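Local coordinates for flap endonuclease 1 (Methanocaldococcus jannaschii, PDB 1A76), which cleaves 5'-flap structures and degrades DNA ends in the 5'-to-3' direction during replication and repair, with magnesium as cofactor, at residues A[158-172]-A[176-190]. Numbering follows the deposited sequence.
Sequences SYMAKKGDVWAVVSQ and ALLYGAPRVVRNLTT
Ser-158, on the last turns of helix 153-162, sets its CB 3.6 Å from CB of Tyr-179 and against the methyl of Ala-181, while its OG is hydrogen-bonded back to the carbonyl of Glu-154. The phenol ring of Tyr-179 runs on toward the side chains of Glu-152 and Glu-154, ligands of the first metal site, so the turn 176-181 joins this helix beside the catalytic centre. One turn further along, the CB of Ala-161 meets CD of Pro-182 at 3.8 Å, and the ring of that proline rides over the backbone of Lys-162.

Trp-167 and Arg-183 form a stacked pair. With its CG anti to the backbone N (chi1 -170°), the indole reaches out to cross the Arg-183 side chain at about a right angle; CD of the arginine lies over the six-membered ring, and the guanidinium continues flat and off-centre over the five-membered ring in a cation-pi contact, centres 4.0 Å apart and planes 8° from parallel. Arg-183 NH1 also donates to a lone pair of Trp-167 O at 2.8 Å, a bent bond that helps to hold the guanidinium in its turn. A leucine in place of Arg-183 would probably take the flat guanidinium off the indole face and leave Trp-167 O without this donor.

From Ala-168 onward the segments become neighbouring parallel strands, 168-170 and 183-186, in the central sheet of the PIN-like nuclease domain, with strand 23-27 on the other side of 168-170. Val-169 N bonds to Arg-183 O, Val-169 O receives Val-185 N at 2.9 Å, and Ser-171 N follows to Val-185 O. Val-169 CG1 packs on CB of Ala-176, whereas on the opposite face Val-170 CG2 touches Leu-188 CD1 at 3.8 Å. Just after strand 168-170, the carbonyl O of Gln-172 takes a bond from Arg-186 NH1 at 2.9 Å, near the guanidinium plane, and Arg-186 NE pairs with Glu-196.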
loop_
_atom_site.group_PDB
_atom_site.type_symbol
_atom_site.label_atom_id
_atom_site.label_comp_id
_atom_site.label_asym_id
_atom_site.label_seq_id
_atom_site.Cartn_x
_atom_site.Cartn_y
_atom_site.Cartn_z
ATOM N N SER A 158 4.084 8.501 -0.729
ATOM C CA SER A 158 5.349 9.045 -0.263
ATOM C C SER A 158 5.478 10.503 -0.699
ATOM O O SER A 158 5.859 11.369 0.101
ATOM C CB SER A 158 6.521 8.219 -0.808
ATOM O OG SER A 158 6.386 6.856 -0.432
ATOM N N TYR A 159 5.153 10.773 -1.962
ATOM C CA TYR A 159 5.218 12.136 -2.505
ATOM C C TYR A 159 4.343 13.101 -1.697
ATOM O O TYR A 159 4.744 14.236 -1.404
ATOM C CB TYR A 159 4.769 12.133 -3.974
ATOM C CG TYR A 159 4.494 13.499 -4.570
ATOM C CD1 TYR A 159 5.538 14.388 -4.832
ATOM C CD2 TYR A 159 3.195 13.878 -4.939
ATOM C CE1 TYR A 159 5.302 15.624 -5.457
ATOM C CE2 TYR A 159 2.947 15.113 -5.566
ATOM C CZ TYR A 159 4.010 15.974 -5.821
ATOM O OH TYR A 159 3.796 17.185 -6.438
ATOM N N MET A 160 3.142 12.655 -1.342
ATOM C CA MET A 160 2.226 13.499 -0.568
ATOM C C MET A 160 2.807 13.797 0.816
ATOM O O MET A 160 2.627 14.888 1.379
ATOM C CB MET A 160 0.870 12.807 -0.430
ATOM C CG MET A 160 0.126 12.647 -1.767
ATOM S SD MET A 160 -1.110 11.320 -1.822
ATOM C CE MET A 160 -2.435 12.028 -0.865
ATOM N N ALA A 161 3.507 12.817 1.370
ATOM C CA ALA A 161 4.109 12.989 2.688
ATOM C C ALA A 161 5.313 13.909 2.562
ATOM O O ALA A 161 5.520 14.792 3.390
ATOM C CB ALA A 161 4.523 11.636 3.259
ATOM N N LYS A 162 6.108 13.700 1.519
ATOM C CA LYS A 162 7.286 14.530 1.308
ATOM C C LYS A 162 6.879 15.999 1.179
ATOM O O LYS A 162 7.529 16.887 1.743
ATOM C CB LYS A 162 8.039 14.065 0.061
ATOM C CG LYS A 162 9.175 13.103 0.376
ATOM C CD LYS A 162 9.496 12.191 -0.793
ATOM C CE LYS A 162 10.376 12.887 -1.812
ATOM N NZ LYS A 162 9.852 12.687 -3.199
ATOM N N LYS A 163 5.787 16.248 0.462
ATOM C CA LYS A 163 5.284 17.612 0.264
ATOM C C LYS A 163 4.723 18.245 1.525
ATOM O O LYS A 163 4.509 19.453 1.565
ATOM C CB LYS A 163 4.181 17.631 -0.788
ATOM C CG LYS A 163 4.600 17.142 -2.156
ATOM C CD LYS A 163 3.729 17.771 -3.224
ATOM C CE LYS A 163 2.260 17.579 -2.928
ATOM N NZ LYS A 163 1.421 18.384 -3.861
ATOM N N GLY A 164 4.452 17.436 2.541
ATOM C CA GLY A 164 3.902 17.982 3.772
ATOM C C GLY A 164 2.386 18.015 3.819
ATOM O O GLY A 164 1.798 18.587 4.740
ATOM N N ASP A 165 1.741 17.410 2.826
ATOM C CA ASP A 165 0.288 17.374 2.793
ATOM C C ASP A 165 -0.218 16.402 3.858
ATOM O O ASP A 165 -1.333 16.541 4.371
ATOM C CB ASP A 165 -0.193 16.959 1.405
ATOM C CG ASP A 165 -0.158 18.110 0.415
ATOM O OD1 ASP A 165 0.137 19.258 0.830
ATOM O OD2 ASP A 165 -0.423 17.868 -0.775
ATOM N N VAL A 166 0.609 15.407 4.178
ATOM C CA VAL A 166 0.284 14.427 5.208
ATOM C C VAL A 166 1.553 14.205 6.018
ATOM O O VAL A 166 2.662 14.411 5.520
ATOM C CB VAL A 166 -0.177 13.069 4.611
ATOM C CG1 VAL A 166 -1.511 13.240 3.910
ATOM C CG2 VAL A 166 0.887 12.526 3.656
ATOM N N TRP A 167 1.383 13.767 7.261
ATOM C CA TRP A 167 2.503 13.541 8.164
ATOM C C TRP A 167 3.287 12.258 7.886
ATOM O O TRP A 167 4.502 12.199 8.093
ATOM C CB TRP A 167 1.984 13.506 9.593
ATOM C CG TRP A 167 3.056 13.527 10.630
ATOM C CD1 TRP A 167 3.928 14.549 10.898
ATOM C CD2 TRP A 167 3.342 12.496 11.575
ATOM N NE1 TRP A 167 4.742 14.213 11.960
ATOM C CE2 TRP A 167 4.402 12.958 12.394
ATOM C CE3 TRP A 167 2.807 11.221 11.814
ATOM C CZ2 TRP A 167 4.930 12.191 13.431
ATOM C CZ3 TRP A 167 3.336 10.466 12.841
ATOM C CH2 TRP A 167 4.388 10.954 13.639
ATOM N N ALA A 168 2.585 11.229 7.421
ATOM C CA ALA A 168 3.225 9.959 7.148
ATOM C C ALA A 168 2.416 9.068 6.225
ATOM O O ALA A 168 1.243 9.347 5.902
ATOM C CB ALA A 168 3.491 9.215 8.470
ATOM N N VAL A 169 3.067 7.990 5.806
ATOM C CA VAL A 169 2.440 6.991 4.957
ATOM C C VAL A 169 2.106 5.820 5.883
ATOM O O VAL A 169 2.938 5.385 6.680
ATOM C CB VAL A 169 3.416 6.515 3.845
ATOM C CG1 VAL A 169 2.877 5.259 3.159
ATOM C CG2 VAL A 169 3.637 7.643 2.837
ATOM N N VAL A 170 0.874 5.340 5.811
ATOM C CA VAL A 170 0.466 4.201 6.613
ATOM C C VAL A 170 0.614 2.948 5.747
ATOM O O VAL A 170 0.076 2.870 4.641
ATOM C CB VAL A 170 -0.985 4.357 7.090
ATOM C CG1 VAL A 170 -1.490 3.044 7.686
ATOM C CG2 VAL A 170 -1.065 5.479 8.112
ATOM N N SER A 171 1.382 1.983 6.242
ATOM C CA SER A 171 1.614 0.747 5.514
ATOM C C SER A 171 2.335 -0.273 6.401
ATOM O O SER A 171 2.902 0.089 7.424
ATOM C CB SER A 171 2.465 1.028 4.272
ATOM O OG SER A 171 2.773 -0.183 3.595
ATOM N N GLN A 172 2.300 -1.544 6.010
ATOM C CA GLN A 172 2.980 -2.588 6.774
ATOM C C GLN A 172 4.388 -2.795 6.217
ATOM O O GLN A 172 5.240 -3.437 6.848
ATOM C CB GLN A 172 2.200 -3.899 6.695
ATOM C CG GLN A 172 0.898 -3.872 7.468
ATOM C CD GLN A 172 1.118 -3.566 8.928
ATOM O OE1 GLN A 172 1.663 -4.384 9.666
ATOM N NE2 GLN A 172 0.712 -2.384 9.351
ATOM N N ALA A 176 8.081 2.536 1.420
ATOM C CA ALA A 176 7.802 3.962 1.239
ATOM C C ALA A 176 9.046 4.810 1.518
ATOM O O ALA A 176 9.201 5.911 0.988
ATOM C CB ALA A 176 6.671 4.391 2.169
ATOM N N LEU A 177 9.921 4.297 2.372
ATOM C CA LEU A 177 11.146 4.988 2.735
ATOM C C LEU A 177 12.022 5.160 1.493
ATOM O O LEU A 177 12.679 6.185 1.319
ATOM C CB LEU A 177 11.902 4.178 3.799
ATOM C CG LEU A 177 11.210 4.034 5.164
ATOM C CD1 LEU A 177 11.997 3.081 6.049
ATOM C CD2 LEU A 177 11.089 5.413 5.841
ATOM N N LEU A 178 12.012 4.150 0.628
ATOM C CA LEU A 178 12.806 4.174 -0.603
ATOM C C LEU A 178 12.373 5.274 -1.573
ATOM O O LEU A 178 13.172 5.722 -2.411
ATOM C CB LEU A 178 12.740 2.808 -1.290
ATOM C CG LEU A 178 13.395 1.677 -0.493
ATOM C CD1 LEU A 178 13.279 0.373 -1.255
ATOM C CD2 LEU A 178 14.854 2.017 -0.244
ATOM N N TYR A 179 11.118 5.712 -1.456
ATOM C CA TYR A 179 10.610 6.781 -2.318
ATOM C C TYR A 179 10.786 8.132 -1.645
ATOM O O TYR A 179 10.276 9.148 -2.113
ATOM C CB TYR A 179 9.127 6.577 -2.645
ATOM C CG TYR A 179 8.859 5.389 -3.529
ATOM C CD1 TYR A 179 8.628 4.137 -2.974
ATOM C CD2 TYR A 179 8.826 5.519 -4.921
ATOM C CE1 TYR A 179 8.376 3.041 -3.766
ATOM C CE2 TYR A 179 8.569 4.411 -5.733
ATOM C CZ TYR A 179 8.349 3.175 -5.141
ATOM O OH TYR A 179 8.136 2.050 -5.905
ATOM N N GLY A 180 11.522 8.151 -0.547
ATOM C CA GLY A 180 11.742 9.409 0.133
ATOM C C GLY A 180 10.678 9.790 1.150
ATOM O O GLY A 180 10.655 10.934 1.604
ATOM N N ALA A 181 9.782 8.866 1.494
ATOM C CA ALA A 181 8.760 9.180 2.495
ATOM C C ALA A 181 9.485 9.560 3.791
ATOM O O ALA A 181 10.280 8.777 4.315
ATOM C CB ALA A 181 7.875 7.984 2.742
ATOM N N PRO A 182 9.197 10.748 4.342
ATOM C CA PRO A 182 9.883 11.145 5.579
ATOM C C PRO A 182 9.496 10.276 6.768
ATOM O O PRO A 182 10.304 10.024 7.657
ATOM C CB PRO A 182 9.473 12.610 5.778
ATOM C CG PRO A 182 8.769 13.009 4.520
ATOM C CD PRO A 182 8.228 11.767 3.905
ATOM N N ARG A 183 8.262 9.799 6.772
ATOM C CA ARG A 183 7.799 8.967 7.869
ATOM C C ARG A 183 6.854 7.879 7.399
ATOM O O ARG A 183 6.038 8.098 6.511
ATOM C CB ARG A 183 7.060 9.818 8.898
ATOM C CG ARG A 183 7.920 10.519 9.915
ATOM C CD ARG A 183 7.065 11.479 10.736
ATOM N NE ARG A 183 7.713 12.780 10.824
ATOM C CZ ARG A 183 7.537 13.770 9.953
ATOM N NH1 ARG A 183 6.714 13.627 8.924
ATOM N NH2 ARG A 183 8.178 14.914 10.126
ATOM N N VAL A 184 6.963 6.716 8.030
ATOM C CA VAL A 184 6.101 5.579 7.746
ATOM C C VAL A 184 5.590 5.118 9.111
ATOM O O VAL A 184 6.329 5.146 10.097
ATOM C CB VAL A 184 6.877 4.401 7.084
ATOM C CG1 VAL A 184 6.035 3.125 7.143
ATOM C CG2 VAL A 184 7.216 4.751 5.636
ATOM N N VAL A 185 4.318 4.741 9.181
ATOM C CA VAL A 185 3.769 4.238 10.434
ATOM C C VAL A 185 3.127 2.892 10.139
ATOM O O VAL A 185 2.237 2.798 9.294
ATOM C CB VAL A 185 2.713 5.172 11.030
ATOM C CG1 VAL A 185 2.213 4.580 12.351
ATOM C CG2 VAL A 185 3.290 6.563 11.246
ATOM N N ARG A 186 3.607 1.858 10.821
ATOM C CA ARG A 186 3.110 0.501 10.652
ATOM C C ARG A 186 2.215 0.095 11.817
ATOM O O ARG A 186 2.170 0.780 12.846
ATOM C CB ARG A 186 4.278 -0.471 10.546
ATOM C CG ARG A 186 5.334 -0.067 9.511
ATOM C CD ARG A 186 6.147 -1.287 9.124
ATOM N NE ARG A 186 6.468 -2.026 10.332
ATOM C CZ ARG A 186 6.154 -3.292 10.573
ATOM N NH1 ARG A 186 5.499 -4.015 9.685
ATOM N NH2 ARG A 186 6.481 -3.819 11.742
ATOM N N ASN A 187 1.495 -1.012 11.623
ATOM C CA ASN A 187 0.570 -1.574 12.611
ATOM C C ASN A 187 -0.644 -0.757 13.001
ATOM O O ASN A 187 -1.018 -0.714 14.179
ATOM C CB ASN A 187 1.321 -1.979 13.873
ATOM C CG ASN A 187 2.421 -2.954 13.577
ATOM O OD1 ASN A 187 2.287 -3.782 12.683
ATOM N ND2 ASN A 187 3.520 -2.856 14.306
ATOM N N LEU A 188 -1.257 -0.106 12.018
ATOM C CA LEU A 188 -2.487 0.638 12.258
ATOM C C LEU A 188 -3.581 -0.184 11.570
ATOM O O LEU A 188 -4.681 -0.322 12.102
ATOM C CB LEU A 188 -2.426 2.057 11.664
ATOM C CG LEU A 188 -1.624 3.115 12.430
ATOM C CD1 LEU A 188 -1.749 4.473 11.734
ATOM C CD2 LEU A 188 -2.129 3.225 13.879
ATOM N N THR A 189 -3.262 -0.755 10.405
ATOM C CA THR A 189 -4.225 -1.574 9.656
ATOM C C THR A 189 -4.390 -2.971 10.270
ATOM O O THR A 189 -5.335 -3.702 9.957
ATOM C CB THR A 189 -3.822 -1.716 8.167
ATOM O OG1 THR A 189 -2.475 -2.188 8.060
ATOM C CG2 THR A 189 -3.944 -0.379 7.461
ATOM N N THR A 190 -3.446 -3.324 11.132
ATOM C CA THR A 190 -3.437 -4.581 11.875
ATOM C C THR A 190 -2.790 -4.147 13.178
ATOM O O THR A 190 -1.694 -3.585 13.174
ATOM C CB THR A 190 -2.552 -5.664 11.243
ATOM O OG1 THR A 190 -1.624 -5.071 10.323
ATOM C CG2 THR A 190 -3.410 -6.676 10.539
#